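Local coordinates for protein lectin 2 (Agrocybe aegerita, PDB 4TQJ) that recognises and binds non-reducing terminal N-acetylglucosamine, as a lectin built on a beta-propeller fold, at residues S2-Q7 against H172-D178; T180-D186 against S198-G202. The protein carries 1 engineered substitution. One frame throughout, in Å; residues are numbered along the deposited sequence.

Interaction 1. Residues S2-Q7 against H172-D178; sequences SNVITQ and HLRFLAD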
ATOM      1  N   SER A   2       5.816 -13.664  14.187  1.00 25.19           N
ATOM      2  CA  SER A   2       6.785 -12.801  14.846  1.00 28.38           C
ATOM      3  C   SER A   2       7.509 -12.012  13.750  1.00 27.22           C
ATOM      4  O   SER A   2       7.906 -12.591  12.747  1.00 29.62           O
ATOM      5  CB  SER A   2       7.817 -13.650  15.609  1.00 27.81           C
ATOM      6  OG  SER A   2       7.404 -13.962  16.930  1.00 29.41           O
ATOM      7  N   ASN A   3       7.676 -10.704  13.907  1.00 31.04           N
ATOM      8  CA  ASN A   3       8.595  -9.996  13.009  1.00 27.19           C
ATOM      9  C   ASN A   3      10.038 -10.398  13.338  1.00 23.76           C
ATOM     10  O   ASN A   3      10.426 -10.406  14.496  1.00 19.81           O
ATOM     11  CB  ASN A   3       8.400  -8.485  13.087  1.00 39.94           C
ATOM     12  CG  ASN A   3       7.583  -7.941  11.916  1.00 45.55           C
ATOM     13  OD1 ASN A   3       6.416  -8.315  11.731  1.00 43.01           O
ATOM     14  ND2 ASN A   3       8.193  -7.049  11.123  1.00 35.56           N
ATOM     15  N   VAL A   4      10.812 -10.774  12.327  1.00 20.65           N
ATOM     16  CA  VAL A   4      12.133 -11.360  12.558  1.00 15.38           C
ATOM     17  C   VAL A   4      13.179 -10.864  11.551  1.00 16.62           C
ATOM     18  O   VAL A   4      12.886 -10.645  10.371  1.00 14.32           O
ATOM     19  CB  VAL A   4      12.072 -12.911  12.500  1.00 22.09           C
ATOM     20  CG1 VAL A   4      13.469 -13.499  12.340  1.00 23.30           C
ATOM     21  CG2 VAL A   4      11.372 -13.489  13.739  1.00 16.87           C
ATOM     22  N   ILE A   5      14.404 -10.700  12.028  1.00 15.00           N
ATOM     23  CA  ILE A   5      15.497 -10.224  11.197  1.00 15.19           C
ATOM     24  C   ILE A   5      16.633 -11.230  11.261  1.00 12.76           C
ATOM     25  O   ILE A   5      17.141 -11.505  12.346  1.00 12.36           O
ATOM     26  CB  ILE A   5      15.979  -8.862  11.700  1.00 13.35           C
ATOM     27  CG1 ILE A   5      14.882  -7.825  11.460  1.00 17.73           C
ATOM     28  CG2 ILE A   5      17.278  -8.450  11.017  1.00 11.31           C
ATOM     29  CD1 ILE A   5      15.179  -6.493  12.063  1.00 14.13           C
ATOM     30  N   THR A   6      17.002 -11.791  10.114  1.00 10.62           N
ATOM     31  CA  THR A   6      18.080 -12.785  10.046  1.00 12.75           C
ATOM     32  C   THR A   6      19.197 -12.269   9.150  1.00 10.74           C
ATOM     33  O   THR A   6      19.043 -11.244   8.502  1.00 13.62           O
ATOM     34  CB  THR A   6      17.598 -14.187   9.523  1.00 14.11           C
ATOM     35  OG1 THR A   6      17.323 -14.128   8.119  1.00 12.93           O
ATOM     36  CG2 THR A   6      16.366 -14.672  10.267  1.00 13.16           C
ATOM     37  N   GLN A   7      20.331 -12.963   9.130  1.00  9.80           N
ATOM     38  CA  GLN A   7      21.426 -12.593   8.241  1.00 13.51           C
ATOM     39  C   GLN A   7      21.025 -12.732   6.773  1.00 14.76           C
ATOM     40  O   GLN A   7      21.330 -11.870   5.952  1.00 13.84           O
ATOM     41  CB  GLN A   7      22.669 -13.440   8.542  1.00 14.19           C
ATOM     42  CG  GLN A   7      23.142 -13.283   9.977  1.00 10.95           C
ATOM     43  CD  GLN A   7      24.333 -14.135  10.321  1.00 12.06           C
ATOM     44  OE1 GLN A   7      24.502 -14.519  11.478  1.00 11.80           O
ATOM     45  NE2 GLN A   7      25.166 -14.444   9.325  1.00 12.37           N
ATOM     46  N   HIS A 172      28.790 -18.973  13.460  1.00 14.15           N
ATOM     47  CA  HIS A 172      27.706 -18.542  14.347  1.00 13.89           C
ATOM     48  C   HIS A 172      26.628 -17.763  13.604  1.00 12.02           C
ATOM     49  O   HIS A 172      26.854 -17.292  12.490  1.00 14.22           O
ATOM     50  CB  HIS A 172      28.296 -17.675  15.466  1.00 14.11           C
ATOM     51  CG  HIS A 172      29.520 -18.271  16.094  1.00 12.66           C
ATOM     52  ND1 HIS A 172      30.721 -17.599  16.172  1.00 18.84           N
ATOM     53  CD2 HIS A 172      29.739 -19.497  16.625  1.00 15.66           C
ATOM     54  CE1 HIS A 172      31.622 -18.378  16.745  1.00 16.48           C
ATOM     55  NE2 HIS A 172      31.052 -19.535  17.030  1.00 15.49           N
ATOM     56  N   LEU A 173      25.465 -17.625  14.236  1.00 10.35           N
ATOM     57  CA  LEU A 173      24.344 -16.885  13.670  1.00 11.20           C
ATOM     58  C   LEU A 173      23.843 -15.847  14.660  1.00 13.54           C
ATOM     59  O   LEU A 173      23.740 -16.116  15.851  1.00 14.15           O
ATOM     60  CB  LEU A 173      23.194 -17.831  13.330  1.00  9.64           C
ATOM     61  CG  LEU A 173      23.532 -18.926  12.307  1.00 14.35           C
ATOM     62  CD1 LEU A 173      22.474 -20.011  12.353  1.00  9.78           C
ATOM     63  CD2 LEU A 173      23.658 -18.329  10.897  1.00 11.82           C
ATOM     64  N   ARG A 174      23.515 -14.659  14.164  1.00 13.10           N
ATOM     65  CA  ARG A 174      22.993 -13.623  15.035  1.00 12.25           C
ATOM     66  C   ARG A 174      21.758 -12.998  14.410  1.00 11.08           C
ATOM     67  O   ARG A 174      21.837 -12.401  13.346  1.00 11.01           O
ATOM     68  CB  ARG A 174      24.070 -12.573  15.335  1.00 13.84           C
ATOM     69  CG  ARG A 174      25.104 -13.053  16.384  1.00 14.90           C
ATOM     70  CD  ARG A 174      26.404 -12.251  16.304  1.00 12.08           C
ATOM     71  NE  ARG A 174      27.103 -12.534  15.053  1.00 15.97           N
ATOM     72  CZ  ARG A 174      28.226 -11.941  14.655  1.00 15.67           C
ATOM     73  NH1 ARG A 174      28.804 -11.009  15.400  1.00 15.12           N
ATOM     74  NH2 ARG A 174      28.764 -12.276  13.493  1.00 14.68           N
ATOM     75  N   PHE A 175      20.626 -13.155  15.089  1.00 13.16           N
ATOM     76  CA  PHE A 175      19.334 -12.713  14.575  1.00 13.56           C
ATOM     77  C   PHE A 175      18.669 -11.779  15.584  1.00 11.32           C
ATOM     78  O   PHE A 175      19.101 -11.673  16.724  1.00 14.57           O
ATOM     79  CB  PHE A 175      18.392 -13.908  14.352  1.00 13.51           C
ATOM     80  CG  PHE A 175      18.907 -14.967  13.407  1.00 11.00           C
ATOM     81  CD1 PHE A 175      18.413 -16.267  13.496  1.00 17.60           C
ATOM     82  CD2 PHE A 175      19.825 -14.674  12.412  1.00 14.16           C
ATOM     83  CE1 PHE A 175      18.841 -17.259  12.633  1.00 13.71           C
ATOM     84  CE2 PHE A 175      20.258 -15.665  11.541  1.00 14.62           C
ATOM     85  CZ  PHE A 175      19.758 -16.960  11.654  1.00 10.55           C
ATOM     86  N   LEU A 176      17.594 -11.124  15.165  1.00 11.09           N
ATOM     87  CA  LEU A 176      16.789 -10.316  16.065  1.00 13.55           C
ATOM     88  C   LEU A 176      15.368 -10.851  15.980  1.00 12.41           C
ATOM     89  O   LEU A 176      14.859 -11.065  14.898  1.00 12.78           O
ATOM     90  CB  LEU A 176      16.821  -8.849  15.657  1.00 12.96           C
ATOM     91  CG  LEU A 176      18.180  -8.140  15.613  1.00 13.91           C
ATOM     92  CD1 LEU A 176      18.034  -6.757  14.949  1.00  9.58           C
ATOM     93  CD2 LEU A 176      18.790  -8.041  17.009  1.00 13.17           C
ATOM     94  N   ALA A 177      14.752 -11.105  17.126  1.00 15.95           N
ATOM     95  CA  ALA A 177      13.398 -11.633  17.165  1.00 14.97           C
ATOM     96  C   ALA A 177      12.835 -11.431  18.554  1.00 17.22           C
ATOM     97  O   ALA A 177      13.576 -11.385  19.522  1.00 17.87           O
ATOM     98  CB  ALA A 177      13.395 -13.117  16.810  1.00 16.72           C
ATOM     99  N   ASP A 178      11.520 -11.323  18.659  1.00 17.07           N
ATOM    100  CA  ASP A 178      10.907 -11.269  19.972  1.00 20.02           C
ATOM    101  C   ASP A 178      10.730 -12.683  20.499  1.00 16.97           C
ATOM    102  O   ASP A 178       9.847 -13.413  20.041  1.00 16.98           O
ATOM    103  CB  ASP A 178       9.552 -10.564  19.919  1.00 23.13           C
ATOM    104  CG  ASP A 178       8.966 -10.353  21.298  1.00 21.24           C
ATOM    105  OD1 ASP A 178       9.682 -10.613  22.285  1.00 22.16           O
ATOM    106  OD2 ASP A 178       7.799  -9.935  21.395  1.00 25.36           O
TER
HETATM  107  O   HOH W   1       9.968 -11.543  16.749  1.00 25.32           O
HETATM  108  O   HOH W   2      26.976 -14.515  12.868  1.00 11.16           O
HETATM  109  O   HOH W   3      26.685 -16.932   9.727  1.00 16.39           O
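Here the N-terminal residues 2-7 run antiparallel along strand 173-177. At the start of that segment, His-172 O accepts from water 2 and water 3, which link it to Gln-7 OE1 and NE2 respectively. The amide end of Gln-7 lies beside the backbone of Leu-173 and takes a direct bond from Arg-174 N to its OE1 (2.9 Å), so a side chain continues the ladder where the N-terminal backbone has left it. Arg-174 NH2 also donates to water 2, while its NH1 is held by Phe-160. Next, the Phe-175 ring carries Thr-6 on one face, a CH-pi contact with Thr-6 CB 3.9 Å from the ring centroid. Leu-176 forms the true antiparallel hydrogen-bonded pair with Ile-5: Ile-5 N to Leu-176 O and Leu-176 N to Ile-5 O are both 2.9 Å and nearly straight. Ala-177 CB meets Val-4 CG2 at 3.7 Å, and beyond it water 1 bridges Asp-178 N to Asn-3 O. The N-terminus thus adds a short edge strand to the inner side of a propeller blade; Ile-5 and Leu-176 face strands 117-121 and 130-134, whereas Val-4 and Ala-177 pack on Val-232 of strand 230-233.

Interaction 2. Residues T180-D186 against S198-G202; sequences TGNGHLD and SRNNG
Two loops of one propeller blade meet here, both within an FG-GAP-like repeat, and two Asx turns shape the contact. Neither segment is regular over most of its length. In 180-186 the chain turns through Gly-181 (phi/psi 87/21°) and Gly-183 (82/-14°), and in 198-202 through Gly-202 (117/-23°). Asn-182, chi1 p, closes the first Asx turn, its OD1 accepting from His-184 N at 3.1 Å; Asn-200, chi1 t, closes the second, its OD1 accepting from Gly-202 N at 2.8 Å. Asp-186 and Asn-200 are in register, CA to CA 4.8 Å. Three hydrogen bonds join the loops: Asn-182 ND2 to Asn-200 O (2.9 Å), Asn-200 ND2 to Leu-185 O (2.9 Å) and Asn-200 N to Asp-186 OD1 (2.8 Å). The other carboxylate oxygen of Asp-186, OD2, accepts from Thr-180 N at 3.0 Å, tying its own loop together. His-184, chi1 m, has ND1 bonded to Asn-182 O (3.1 Å) and one ring face over Gly-202 CA, 3.9 Å from the ring centroid. Thr-180 CG2 lies over the Arg-199 guanidinium, 3.7 Å from its CZ. Water 4 bridges Asn-182 ND2 and Asn-201 O; water 5 joins His-184 NE2 and Gly-202 O. Segment 180-186 connects strands 173-177 and 186-190, while 198-202 leads from strand 195-198 toward 210-213; Asn-200 ND2 also reaches Ile-123 O, in the loop between strands 117-121 and 130-134.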
ATOM      1  N   THR A 180      11.129 -13.041  24.127  1.00 21.54           N
ATOM      2  CA  THR A 180      10.682 -12.840  25.512  1.00 21.13           C
ATOM      3  C   THR A 180       9.185 -12.605  25.606  1.00 23.24           C
ATOM      4  O   THR A 180       8.598 -12.766  26.674  1.00 29.14           O
ATOM      5  CB  THR A 180      11.367 -11.653  26.203  1.00 22.16           C
ATOM      6  OG1 THR A 180      10.992 -10.436  25.546  1.00 23.57           O
ATOM      7  CG2 THR A 180      12.881 -11.812  26.197  1.00 22.61           C
ATOM      8  N   GLY A 181       8.574 -12.199  24.499  1.00 23.96           N
ATOM      9  CA  GLY A 181       7.145 -11.939  24.468  1.00 24.45           C
ATOM     10  C   GLY A 181       6.723 -10.537  24.883  1.00 34.10           C
ATOM     11  O   GLY A 181       5.571 -10.331  25.257  1.00 33.46           O
ATOM     12  N   ASN A 182       7.635  -9.567  24.820  1.00 32.23           N
ATOM     13  CA  ASN A 182       7.293  -8.196  25.228  1.00 27.78           C
ATOM     14  C   ASN A 182       7.112  -7.245  24.051  1.00 30.51           C
ATOM     15  O   ASN A 182       7.115  -6.028  24.228  1.00 25.36           O
ATOM     16  CB  ASN A 182       8.320  -7.632  26.222  1.00 29.14           C
ATOM     17  CG  ASN A 182       9.658  -7.324  25.571  1.00 25.72           C
ATOM     18  OD1 ASN A 182       9.911  -7.720  24.439  1.00 24.68           O
ATOM     19  ND2 ASN A 182      10.523  -6.623  26.292  1.00 28.33           N
ATOM     20  N   GLY A 183       6.955  -7.808  22.855  1.00 26.10           N
ATOM     21  CA  GLY A 183       6.715  -7.022  21.663  1.00 22.12           C
ATOM     22  C   GLY A 183       7.969  -6.434  21.037  1.00 24.87           C
ATOM     23  O   GLY A 183       7.933  -5.969  19.897  1.00 27.32           O
ATOM     24  N   HIS A 184       9.071  -6.447  21.781  1.00 19.85           N
ATOM     25  CA  HIS A 184      10.323  -5.851  21.329  1.00 20.70           C
ATOM     26  C   HIS A 184      11.298  -6.904  20.805  1.00 23.59           C
ATOM     27  O   HIS A 184      11.314  -8.046  21.279  1.00 18.81           O
ATOM     28  CB  HIS A 184      10.976  -5.057  22.466  1.00 22.82           C
ATOM     29  CG  HIS A 184      10.268  -3.779  22.799  1.00 27.19           C
ATOM     30  ND1 HIS A 184       8.984  -3.747  23.306  1.00 28.91           N
ATOM     31  CD2 HIS A 184      10.663  -2.488  22.694  1.00 25.83           C
ATOM     32  CE1 HIS A 184       8.620  -2.490  23.497  1.00 30.39           C
ATOM     33  NE2 HIS A 184       9.622  -1.708  23.135  1.00 28.25           N
ATOM     34  N   LEU A 185      12.125  -6.515  19.837  1.00 19.16           N
ATOM     35  CA  LEU A 185      13.080  -7.443  19.231  1.00 19.12           C
ATOM     36  C   LEU A 185      14.264  -7.761  20.139  1.00 17.75           C
ATOM     37  O   LEU A 185      15.004  -6.865  20.531  1.00 18.34           O
ATOM     38  CB  LEU A 185      13.598  -6.875  17.918  1.00 18.30           C
ATOM     39  CG  LEU A 185      12.582  -6.789  16.782  1.00 20.03           C
ATOM     40  CD1 LEU A 185      13.194  -6.076  15.594  1.00 18.42           C
ATOM     41  CD2 LEU A 185      12.099  -8.170  16.392  1.00 22.16           C
ATOM     42  N   ASP A 186      14.463  -9.039  20.445  1.00 13.97           N
ATOM     43  CA  ASP A 186      15.609  -9.452  21.252  1.00 16.61           C
ATOM     44  C   ASP A 186      16.757  -9.909  20.364  1.00 16.98           C
ATOM     45  O   ASP A 186      16.582 -10.052  19.158  1.00 16.21           O
ATOM     46  CB  ASP A 186      15.197 -10.576  22.194  1.00 19.58           C
ATOM     47  CG  ASP A 186      13.902 -10.265  22.904  1.00 20.07           C
ATOM     48  OD1 ASP A 186      13.840  -9.189  23.540  1.00 19.91           O
ATOM     49  OD2 ASP A 186      12.950 -11.067  22.793  1.00 16.21           O
ATOM     50  N   SER A 198      19.744 -12.134  24.403  1.00 16.47           N
ATOM     51  CA  SER A 198      19.814 -10.903  25.181  1.00 17.35           C
ATOM     52  C   SER A 198      18.493 -10.188  25.049  1.00 18.63           C
ATOM     53  O   SER A 198      18.131  -9.743  23.955  1.00 18.41           O
ATOM     54  CB  SER A 198      20.921  -9.982  24.691  1.00 17.88           C
ATOM     55  OG  SER A 198      22.155 -10.394  25.213  1.00 20.20           O
ATOM     56  N   ARG A 199      17.782 -10.074  26.163  1.00 16.60           N
ATOM     57  CA  ARG A 199      16.439  -9.521  26.164  1.00 20.88           C
ATOM     58  C   ARG A 199      16.492  -8.038  25.887  1.00 21.80           C
ATOM     59  O   ARG A 199      17.288  -7.311  26.482  1.00 23.74           O
ATOM     60  CB  ARG A 199      15.773  -9.734  27.526  1.00 27.31           C
ATOM     61  CG  ARG A 199      16.092 -11.065  28.166  1.00 35.44           C
ATOM     62  CD  ARG A 199      15.675 -11.102  29.636  1.00 43.41           C
ATOM     63  NE  ARG A 199      14.235 -11.295  29.774  1.00 53.99           N
ATOM     64  CZ  ARG A 199      13.639 -12.482  29.724  1.00 49.55           C
ATOM     65  NH1 ARG A 199      14.364 -13.582  29.540  1.00 42.92           N
ATOM     66  NH2 ARG A 199      12.319 -12.569  29.853  1.00 45.97           N
ATOM     67  N   ASN A 200      15.631  -7.597  24.985  1.00 18.89           N
ATOM     68  CA  ASN A 200      15.402  -6.183  24.764  1.00 23.81           C
ATOM     69  C   ASN A 200      14.516  -5.672  25.885  1.00 21.80           C
ATOM     70  O   ASN A 200      13.383  -6.115  26.033  1.00 27.12           O
ATOM     71  CB  ASN A 200      14.726  -5.985  23.411  1.00 21.00           C
ATOM     72  CG  ASN A 200      14.538  -4.529  23.054  1.00 23.38           C
ATOM     73  OD1 ASN A 200      14.333  -3.678  23.919  1.00 27.99           O
ATOM     74  ND2 ASN A 200      14.581  -4.242  21.770  1.00 19.14           N
ATOM     75  N   ASN A 201      15.035  -4.760  26.698  1.00 24.42           N
ATOM     76  CA  ASN A 201      14.281  -4.295  27.856  1.00 27.65           C
ATOM     77  C   ASN A 201      13.090  -3.416  27.494  1.00 30.35           C
ATOM     78  O   ASN A 201      12.123  -3.342  28.249  1.00 40.87           O
ATOM     79  CB  ASN A 201      15.199  -3.604  28.869  1.00 32.25           C
ATOM     80  CG  ASN A 201      16.080  -4.591  29.605  1.00 29.07           C
ATOM     81  OD1 ASN A 201      15.603  -5.624  30.076  1.00 34.14           O
ATOM     82  ND2 ASN A 201      17.373  -4.300  29.678  1.00 24.34           N
ATOM     83  N   GLY A 202      13.163  -2.773  26.331  1.00 34.92           N
ATOM     84  CA  GLY A 202      12.116  -1.874  25.870  1.00 33.86           C
ATOM     85  C   GLY A 202      12.612  -0.447  25.716  1.00 39.17           C
ATOM     86  O   GLY A 202      12.065   0.347  24.938  1.00 37.31           O
TER
HETATM   87  O   HOH W   4       9.552  -5.098  28.557  1.00 33.99           O
HETATM   88  O   HOH W   5       9.275   0.615  24.249  1.00 33.92           O

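How the interactions relate
Both contacts belong to the same blade: interaction 1 pairs its strand 173-177 with the N-terminus, and interaction 2 joins the loop that follows this strand to the loop after strand 195-198. Interaction 1 lies toward the middle of the propeller, about 8 Å between its centre and that of the chain, and mixes strand pairing with apolar packing; interaction 2, at about 19 Å, is more exposed and rests on side-chain amides and a carboxylate bonded to loop backbone. They join directly where the inner strand turns into the loop: Ala-177 O to Asp-186 N is 2.7 Å, and Asp-178 OD2 to Gly-183 N is also 2.7 Å. Leu-185 CD2 packs back against Asn-3 O at 3.4 Å.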